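Local coordinates for protein halotolerant alpha-type carbonic anhydrase (dCA II) (Dunaliella salina, PDB 1Y7W) that catalyses the reversible hydration of carbon dioxide to bicarbonate as a zinc-dependent alpha-type carbonic anhydrase that tolerates high salt, at residues T91-D96 with M101-D106; T188-K193 with V260-G265. All blocks are in the same frame, centred on the assembly; numbering follows the deposited sequence.

Interaction 1 of 2, residues T91-D96 with M101-D106; sequences TNAKVD and MKVTFD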
# COMPACT_ATOMS: atom_id res chain seq x y z
N THR A 91 -3.99 -11.91 11.89
CA THR A 91 -4.14 -12.08 13.32
C THR A 91 -3.07 -11.38 14.17
O THR A 91 -1.97 -11.12 13.68
CB THR A 91 -4.17 -13.60 13.65
OG1 THR A 91 -2.85 -14.12 13.56
CG2 THR A 91 -5.07 -14.34 12.68
N ASN A 92 -3.40 -11.09 15.43
CA ASN A 92 -2.47 -10.40 16.34
C ASN A 92 -2.08 -9.07 15.60
O ASN A 92 -0.91 -8.68 15.53
CB ASN A 92 -1.22 -11.27 16.61
CG ASN A 92 -0.23 -10.61 17.58
OD1 ASN A 92 -0.60 -9.70 18.35
ND2 ASN A 92 1.03 -11.07 17.57
N ALA A 93 -3.09 -8.44 15.01
CA ALA A 93 -2.89 -7.20 14.28
C ALA A 93 -2.53 -6.04 15.25
O ALA A 93 -2.96 -6.01 16.41
CB ALA A 93 -4.16 -6.87 13.50
N LYS A 94 -1.70 -5.11 14.77
CA LYS A 94 -1.23 -3.95 15.55
C LYS A 94 -1.13 -2.74 14.58
O LYS A 94 -0.88 -2.90 13.37
CB LYS A 94 0.13 -4.26 16.14
CG LYS A 94 0.07 -5.48 17.07
CD LYS A 94 1.42 -5.85 17.62
CE LYS A 94 1.17 -6.95 18.68
NZ LYS A 94 2.43 -7.43 19.39
N VAL A 95 -1.35 -1.54 15.08
CA VAL A 95 -1.27 -0.37 14.20
C VAL A 95 -0.27 0.63 14.81
O VAL A 95 -0.10 0.67 16.04
CB VAL A 95 -2.67 0.25 14.02
CG1 VAL A 95 -3.23 0.69 15.36
CG2 VAL A 95 -2.60 1.44 13.05
N ASP A 96 0.44 1.36 13.96
CA ASP A 96 1.37 2.37 14.47
C ASP A 96 0.57 3.68 14.45
O ASP A 96 -0.05 4.06 13.41
CB ASP A 96 2.62 2.48 13.56
CG ASP A 96 3.60 1.28 13.72
OD1 ASP A 96 3.37 0.40 14.59
OD2 ASP A 96 4.61 1.25 12.95
N MET A 101 -0.10 5.09 9.32
CA MET A 101 -0.81 4.11 10.14
C MET A 101 -0.58 2.66 9.77
O MET A 101 -1.52 1.92 9.48
CB MET A 101 -2.31 4.43 10.13
CG MET A 101 -2.56 5.77 10.86
SD MET A 101 -4.30 6.07 11.32
CE MET A 101 -4.34 4.74 12.43
N LYS A 102 0.68 2.30 9.74
CA LYS A 102 1.07 0.95 9.36
C LYS A 102 0.44 -0.09 10.27
O LYS A 102 0.45 0.08 11.49
CB LYS A 102 2.59 0.81 9.50
CG LYS A 102 3.05 -0.54 8.95
CD LYS A 102 4.57 -0.55 8.80
CE LYS A 102 5.29 -0.69 10.17
NZ LYS A 102 6.81 -0.95 10.00
N VAL A 103 -0.02 -1.20 9.68
CA VAL A 103 -0.64 -2.29 10.41
C VAL A 103 0.25 -3.50 10.15
O VAL A 103 0.63 -3.77 9.01
CB VAL A 103 -2.09 -2.54 9.95
CG1 VAL A 103 -2.69 -3.84 10.60
CG2 VAL A 103 -2.96 -1.34 10.31
N THR A 104 0.65 -4.17 11.24
CA THR A 104 1.47 -5.38 11.17
C THR A 104 0.64 -6.51 11.80
O THR A 104 -0.41 -6.28 12.44
CB THR A 104 2.81 -5.21 11.95
OG1 THR A 104 2.53 -4.62 13.23
CG2 THR A 104 3.79 -4.26 11.18
N PHE A 105 1.08 -7.76 11.64
CA PHE A 105 0.29 -8.86 12.13
C PHE A 105 1.14 -10.13 12.03
O PHE A 105 2.26 -10.09 11.54
CB PHE A 105 -0.98 -8.98 11.23
CG PHE A 105 -0.72 -8.69 9.75
CD1 PHE A 105 0.00 -9.57 8.95
CD2 PHE A 105 -1.08 -7.42 9.20
CE1 PHE A 105 0.39 -9.19 7.60
CE2 PHE A 105 -0.71 -7.04 7.90
CZ PHE A 105 0.03 -7.93 7.10
N ASP A 106 0.63 -11.24 12.54
CA ASP A 106 1.38 -12.47 12.43
C ASP A 106 1.50 -12.82 10.94
O ASP A 106 0.54 -12.64 10.19
CB ASP A 106 0.63 -13.57 13.16
CG ASP A 106 0.68 -13.42 14.66
OD1 ASP A 106 -0.22 -13.98 15.31
OD2 ASP A 106 1.61 -12.76 15.15
O HOH W 1 -2.03 -13.30 10.42
O HOH W 2 2.25 -9.87 15.12
O HOH W 3 1.95 -1.94 13.27
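Asp106 and Asn92 meet near the open end of a beta hairpin formed by residues 91-96 and 101-106. The two side chains cross at about a right angle. Asn92 ND2 donates to Asp106 OD2 over 3.0 Å, on the syn side but 32° out of the carboxylate plane. Asn92 CG lies anti to its backbone N (chi1 -178°), which swings the amide over to OD2; Asn92 CB itself lies against the carboxylate, 3.2 Å from Asp106 OD1. In one of its two conformers Thr91 OG1 gives OD1 a weak bond, so this part of the contact is doubtful. The backbone adds a bond from Asp106 N to Thr91 O (2.8 Å), and one water bridges Thr91 N and Asp106 O.

Lys94 and Thr104 form an antiparallel hydrogen-bonded pair, bonded N to O in both directions. Next to it, Val95 and Val103 form a non-hydrogen-bonded pair. Their CG2 methyls touch at 3.9 Å. Val95 CG2 also meets the Met101 methyl CE at 3.8 Å; the Met101 chain bends at its last torsion (chi3 65°) to bring CE there. Toward the turn, Asp96 N donates to Lys102 O (2.8 Å). The Asp96 and Lys102 side chains run side by side, with OD2 against Lys102 CE at 3.5 Å. NZ stays beyond salt-bridge distance. The other oxygen, Asp96 OD1, accepts from Gly205 N.

The hairpin is part of a small antiparallel sheet. Strand 94-95 lies in its middle, paired on its other edge with strand 206-207. Val103 and Phe105 face the long strand 120-133, packing on Phe129, and Val103 also shares a backbone bond with it. Val95 and Met101 pack on Ile190 of helix 181-195, and Met101 reaches helix 253-266 as well.

Interaction 2 of 2, residues T188-K193 with V260-G265; sequences TQIEGK and VDVTMG
Residues 188-193 and 260-265 are single stretches of two alpha-helices, 181-195 and 253-266, at the periphery of the alpha-carbonic anhydrase fold, outside its large central beta-sheet. Both are regular, with i to i+4 backbone bonds such as Gly192 N to Thr188 O and Met264 N to Val260 O. The backbones stay well apart. The nearest alpha carbons are those of Ile190 and Val262, 9.2 Å from each other. Only about 70 Å² is buried between the segments, so this is a light side-chain contact and not a tightly packed helix pair.

Two pairs span the gap. Ile190 and Val262, both buried, point toward the opposite helix. Their CG2 methyls meet at 4.4 Å, a loose apolar touch. Val262 has one methyl anti to its backbone N (chi1 171°); the other, CG2, is the one turned to Ile190. Met101 of the nearby hairpin lies against both.

The second pair is acidic. Glu191 starts out to one side, but its extended chain carries the carboxylate over toward Asp261. Glu191 OE1 and Asp261 OD1 are 4.4 Å apart, a spacing at which two negative charges would be expected to repel. Each has a second partner in its own helix. Lys257 offsets the charge of Asp261 by a salt bridge at OD1, while neutral Gln187 donates to Glu191 OE1. A water between the two carboxylates donates one proton to Glu191 OE1 and the other to Asp261 OD1, each over 2.6 Å.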
# COMPACT_ATOMS: atom_id res chain seq x y z
N THR A 188 -12.87 3.74 15.53
CA THR A 188 -13.56 3.52 16.80
C THR A 188 -12.63 2.91 17.80
O THR A 188 -12.59 3.33 18.95
CB THR A 188 -14.80 2.59 16.58
OG1 THR A 188 -15.77 3.29 15.79
CG2 THR A 188 -15.44 2.20 17.91
N GLN A 189 -11.87 1.90 17.38
CA GLN A 189 -10.93 1.27 18.26
C GLN A 189 -9.86 2.24 18.74
O GLN A 189 -9.50 2.28 19.92
CB GLN A 189 -10.23 0.12 17.56
CG GLN A 189 -11.11 -1.09 17.25
CD GLN A 189 -10.30 -2.14 16.53
OE1 GLN A 189 -9.44 -2.81 17.13
NE2 GLN A 189 -10.53 -2.26 15.22
N ILE A 190 -9.28 2.96 17.79
CA ILE A 190 -8.23 3.90 18.16
C ILE A 190 -8.75 5.07 19.03
O ILE A 190 -8.19 5.37 20.06
CB ILE A 190 -7.52 4.43 16.88
CG1 ILE A 190 -6.68 3.27 16.29
CG2 ILE A 190 -6.54 5.57 17.25
CD1 ILE A 190 -6.08 3.60 14.89
N GLU A 191 -9.82 5.71 18.59
CA GLU A 191 -10.35 6.84 19.31
C GLU A 191 -10.72 6.40 20.73
O GLU A 191 -10.58 7.17 21.68
CB GLU A 191 -11.52 7.42 18.52
CG GLU A 191 -11.00 8.13 17.23
CD GLU A 191 -12.05 9.00 16.52
OE1 GLU A 191 -11.66 9.78 15.60
OE2 GLU A 191 -13.26 8.90 16.88
N GLY A 192 -11.13 5.14 20.86
CA GLY A 192 -11.48 4.60 22.14
C GLY A 192 -10.27 4.45 23.04
O GLY A 192 -10.35 4.78 24.21
N LYS A 193 -9.14 3.94 22.52
CA LYS A 193 -7.91 3.77 23.32
C LYS A 193 -7.26 5.11 23.68
O LYS A 193 -6.58 5.27 24.71
CB LYS A 193 -6.91 2.87 22.55
CG LYS A 193 -7.35 1.40 22.48
CD LYS A 193 -6.36 0.53 21.71
CE LYS A 193 -6.82 -0.96 21.67
NZ LYS A 193 -5.69 -1.91 22.08
N VAL A 260 -5.43 12.66 10.25
CA VAL A 260 -4.83 13.92 10.72
C VAL A 260 -4.54 13.86 12.22
O VAL A 260 -3.46 14.22 12.70
CB VAL A 260 -5.79 15.12 10.52
CG1 VAL A 260 -5.04 16.41 10.82
CG2 VAL A 260 -6.31 15.13 9.19
N ASP A 261 -5.55 13.44 12.98
CA ASP A 261 -5.38 13.35 14.42
C ASP A 261 -4.14 12.52 14.83
O ASP A 261 -3.32 12.94 15.64
CB ASP A 261 -6.64 12.77 15.05
CG ASP A 261 -7.84 13.75 15.03
OD1 ASP A 261 -8.95 13.26 15.29
OD2 ASP A 261 -7.69 14.98 14.75
N VAL A 262 -4.02 11.34 14.24
CA VAL A 262 -2.93 10.44 14.51
C VAL A 262 -1.62 11.00 13.99
O VAL A 262 -0.60 11.03 14.71
CB VAL A 262 -3.26 9.06 13.84
CG1 VAL A 262 -2.05 8.09 13.89
CG2 VAL A 262 -4.50 8.46 14.58
N THR A 263 -1.64 11.49 12.75
CA THR A 263 -0.38 11.97 12.17
C THR A 263 0.21 13.18 12.89
O THR A 263 1.42 13.20 13.21
CB THR A 263 -0.53 12.30 10.63
OG1 THR A 263 -0.85 11.09 9.90
CG2 THR A 263 0.79 12.90 10.08
N MET A 264 -0.61 14.19 13.14
CA MET A 264 -0.10 15.40 13.80
C MET A 264 0.05 15.18 15.30
O MET A 264 0.89 15.80 15.95
CB MET A 264 -1.00 16.60 13.51
CG MET A 264 -1.11 16.94 12.04
SD MET A 264 0.45 16.88 11.16
CE MET A 264 1.36 18.17 11.98
N GLY A 265 -0.76 14.27 15.84
CA GLY A 265 -0.68 13.96 17.26
C GLY A 265 0.65 13.27 17.53
O GLY A 265 1.20 13.43 18.62
O HOH W 4 -9.26 10.70 15.41

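Overall arrangement
Interaction 1 is a hairpin contact between chain neighbours, while interaction 2 brings together two helices distant in sequence. The first buries about 570 Å² and rests on backbone bonds; the second buries about 70 Å² and has one methyl touch and one water bridge. Both are partly buried: Val95, Met101, Ile190 and Val262 lie in the interior, whereas Asn92, Asp106 and Glu191 are exposed. The buried sides join, with Met101 CG 3.9 Å from Val262 CG1 and Val95 beside Ile190. The hairpin thus packs against both helices. Carboxylates differ too: Asp106 is bonded directly by Asn92, whereas Glu191 and Asp261 share a water.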